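Local coordinates for uncharacterized protein (Bacillus thuringiensis serovar kurstaki, PDB 4XE8) that probably polymerises into actin-like ParM filaments that drive plasmid segregation, binding adenine nucleotide in the cleft between its domains, at residues Ala364-Val369 against Gly389-Lys394. The protein carries 2 engineered substitutions. Sequence-based numbering, arbitrary orientation.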
ATOM      1  N   ALA A 364      20.806   1.746  15.538  1.00 38.58           N
ATOM      2  CA  ALA A 364      19.683   1.034  16.133  1.00 39.68           C
ATOM      3  C   ALA A 364      20.087  -0.397  16.462  1.00 36.31           C
ATOM      4  O   ALA A 364      20.955  -0.971  15.803  1.00 36.50           O
ATOM      5  CB  ALA A 364      18.484   1.045  15.198  1.00 26.69           C
ATOM      6  N   ASP A 365      19.463  -0.964  17.487  1.00 41.08           N
ATOM      7  CA  ASP A 365      19.750  -2.332  17.892  1.00 43.25           C
ATOM      8  C   ASP A 365      19.260  -3.324  16.842  1.00 43.31           C
ATOM      9  O   ASP A 365      19.946  -4.296  16.528  1.00 47.31           O
ATOM     10  CB  ASP A 365      19.109  -2.630  19.247  1.00 48.50           C
ATOM     11  CG  ASP A 365      19.501  -1.618  20.310  1.00 56.53           C
ATOM     12  OD1 ASP A 365      20.580  -1.001  20.178  1.00 57.52           O
ATOM     13  OD2 ASP A 365      18.730  -1.442  21.277  1.00 60.16           O
ATOM     14  N   LYS A 366      18.072  -3.071  16.299  1.00 36.26           N
ATOM     15  CA  LYS A 366      17.492  -3.936  15.276  1.00 29.48           C
ATOM     16  C   LYS A 366      16.950  -3.123  14.103  1.00 29.97           C
ATOM     17  O   LYS A 366      16.471  -2.003  14.280  1.00 30.49           O
ATOM     18  CB  LYS A 366      16.378  -4.800  15.870  1.00 29.04           C
ATOM     19  CG  LYS A 366      16.857  -5.853  16.862  1.00 35.00           C
ATOM     20  CD  LYS A 366      17.877  -6.786  16.225  1.00 41.31           C
ATOM     21  CE  LYS A 366      18.107  -8.026  17.075  1.00 43.72           C
ATOM     22  NZ  LYS A 366      16.986  -8.999  16.943  1.00 44.15           N
ATOM     23  N   ASN A 367      17.027  -3.693  12.905  1.00 27.81           N
ATOM     24  CA  ASN A 367      16.529  -3.029  11.705  1.00 29.31           C
ATOM     25  C   ASN A 367      15.443  -3.841  11.017  1.00 32.26           C
ATOM     26  O   ASN A 367      15.699  -4.922  10.487  1.00 33.68           O
ATOM     27  CB  ASN A 367      17.671  -2.759  10.728  1.00 30.85           C
ATOM     28  CG  ASN A 367      18.734  -1.863  11.316  1.00 33.97           C
ATOM     29  OD1 ASN A 367      18.711  -0.647  11.126  1.00 37.91           O
ATOM     30  ND2 ASN A 367      19.671  -2.458  12.046  1.00 33.48           N
ATOM     31  N   ILE A 368      14.227  -3.310  11.025  1.00 26.28           N
ATOM     32  CA  ILE A 368      13.088  -4.002  10.445  1.00 23.92           C
ATOM     33  C   ILE A 368      12.827  -3.496   9.035  1.00 26.31           C
ATOM     34  O   ILE A 368      12.725  -2.290   8.806  1.00 29.37           O
ATOM     35  CB  ILE A 368      11.837  -3.826  11.314  1.00 18.25           C
ATOM     36  CG1 ILE A 368      12.150  -4.252  12.751  1.00 24.66           C
ATOM     37  CG2 ILE A 368      10.678  -4.629  10.754  1.00 20.89           C
ATOM     38  CD1 ILE A 368      11.045  -3.979  13.726  1.00 24.47           C
ATOM     39  N   VAL A 369      12.733  -4.425   8.088  1.00 20.63           N
ATOM     40  CA  VAL A 369      12.574  -4.078   6.682  1.00 20.24           C
ATOM     41  C   VAL A 369      11.249  -4.609   6.141  1.00 25.25           C
ATOM     42  O   VAL A 369      11.003  -5.816   6.145  1.00 14.45           O
ATOM     43  CB  VAL A 369      13.736  -4.631   5.835  1.00 18.99           C
ATOM     44  CG1 VAL A 369      13.657  -4.102   4.413  1.00 14.85           C
ATOM     45  CG2 VAL A 369      15.071  -4.264   6.467  1.00 18.46           C
ATOM     46  N   GLY A 389      20.463  -8.250  13.540  1.00 38.94           N
ATOM     47  CA  GLY A 389      20.310  -6.810  13.470  1.00 41.06           C
ATOM     48  C   GLY A 389      19.319  -6.421  12.392  1.00 36.80           C
ATOM     49  O   GLY A 389      18.882  -5.272  12.321  1.00 38.94           O
ATOM     50  N   PHE A 390      18.970  -7.384  11.545  1.00 27.64           N
ATOM     51  CA  PHE A 390      17.940  -7.184  10.533  1.00 24.62           C
ATOM     52  C   PHE A 390      16.753  -8.106  10.783  1.00 24.51           C
ATOM     53  O   PHE A 390      16.925  -9.285  11.088  1.00 27.56           O
ATOM     54  CB  PHE A 390      18.500  -7.418   9.131  1.00 26.84           C
ATOM     55  CG  PHE A 390      19.335  -6.283   8.614  1.00 25.55           C
ATOM     56  CD1 PHE A 390      18.738  -5.190   8.006  1.00 25.21           C
ATOM     57  CD2 PHE A 390      20.714  -6.308   8.733  1.00 23.31           C
ATOM     58  CE1 PHE A 390      19.502  -4.142   7.527  1.00 26.32           C
ATOM     59  CE2 PHE A 390      21.484  -5.264   8.257  1.00 28.33           C
ATOM     60  CZ  PHE A 390      20.876  -4.179   7.652  1.00 28.41           C
ATOM     61  N   ILE A 391      15.547  -7.564  10.657  1.00 22.69           N
ATOM     62  CA  ILE A 391      14.338  -8.350  10.859  1.00 22.59           C
ATOM     63  C   ILE A 391      13.387  -8.229   9.677  1.00 22.82           C
ATOM     64  O   ILE A 391      12.819  -7.166   9.434  1.00 27.57           O
ATOM     65  CB  ILE A 391      13.585  -7.929  12.138  1.00 23.32           C
ATOM     66  CG1 ILE A 391      14.478  -8.086  13.371  1.00 22.98           C
ATOM     67  CG2 ILE A 391      12.308  -8.742  12.295  1.00 20.11           C
ATOM     68  CD1 ILE A 391      13.800  -7.688  14.667  1.00 22.79           C
ATOM     69  N   LEU A 392      13.220  -9.322   8.941  1.00 18.65           N
ATOM     70  CA  LEU A 392      12.181  -9.390   7.925  1.00 22.65           C
ATOM     71  C   LEU A 392      10.912  -9.927   8.562  1.00 25.02           C
ATOM     72  O   LEU A 392      10.979 -10.722   9.498  1.00 29.41           O
ATOM     73  CB  LEU A 392      12.609 -10.275   6.752  1.00 19.75           C
ATOM     74  CG  LEU A 392      13.810  -9.789   5.940  1.00 21.67           C
ATOM     75  CD1 LEU A 392      13.923 -10.548   4.626  1.00 18.82           C
ATOM     76  CD2 LEU A 392      13.706  -8.296   5.694  1.00 22.30           C
ATOM     77  N   PRO A 393       9.745  -9.488   8.068  1.00 25.97           N
ATOM     78  CA  PRO A 393       8.515 -10.059   8.614  1.00 29.75           C
ATOM     79  C   PRO A 393       8.448 -11.550   8.319  1.00 36.85           C
ATOM     80  O   PRO A 393       8.842 -11.994   7.235  1.00 37.43           O
ATOM     81  CB  PRO A 393       7.410  -9.286   7.889  1.00 26.28           C
ATOM     82  CG  PRO A 393       8.051  -8.802   6.631  1.00 23.96           C
ATOM     83  CD  PRO A 393       9.479  -8.521   6.990  1.00 24.72           C
ATOM     84  N   LYS A 394       7.975 -12.310   9.298  1.00 40.78           N
ATOM     85  CA  LYS A 394       7.962 -13.762   9.208  1.00 43.55           C
ATOM     86  C   LYS A 394       6.912 -14.244   8.219  1.00 39.51           C
ATOM     87  O   LYS A 394       7.183 -15.100   7.374  1.00 38.04           O
ATOM     88  CB  LYS A 394       7.733 -14.356  10.592  1.00 54.93           C
ATOM     89  CG  LYS A 394       8.861 -14.027  11.554  1.00 65.91           C
ATOM     90  CD  LYS A 394      10.192 -14.519  10.999  1.00 73.35           C
ATOM     91  CE  LYS A 394      11.351 -14.207  11.933  1.00 78.95           C
ATOM     92  NZ  LYS A 394      12.572 -14.953  11.522  1.00 82.37           N
TER
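Asn-367 and Gly-389 meet where strand 390-391 joins, in parallel, the edge of the five-stranded mixed sheet of an actin-like domain. The side chain of Asn-367 can be traced outward from the backbone. Its CB lies between Gly-389 O, at 3.2 Å, and Phe-390 CD1, at 3.8 Å, the two side chains lying on the same face of the sheet. CG is turned beside the backbone N (chi1 -61°), which leans the amide back on the side of Gly-389 O, and passes 3.6 Å from that oxygen. ND2 then bonds to Gly-389 O at 2.9 Å; with the oxygen only 6° out of the amide plane, this bond fixes the carboxamide's rotation. The backbone N of Asn-367 reaches Gly-389 O from the opposite face of the carbonyl plane, though its 2.5 Å length is doubtfully short.

From there the parallel ladder runs on: Ile-391 N donates to Asn-367 O, and Val-369 N to Ile-391 O. On the other face, Ile-368 and Ile-391 run alongside each other, CG1 of the first 4.0 Å from CB of the second. The Lys-366 chain passes roughly perpendicular to that of Ile-391, bending at chi2 so that its CD rests on Gly-389 CA.

Helix 337-362 covers the Asn-367 and Phe-390 face, where Trp-359 meets the Phe-390 ring edge-to-face. Strand 231-237 flanks strand 366-370 across from the edge strand. At the end nearer the ADP, about 10 Å from the Val-369 side chain, Val-369 CG2 meets the edge of the Phe-390 ring and Leu-392 CD2 packs 3.7 Å from Val-369 CB.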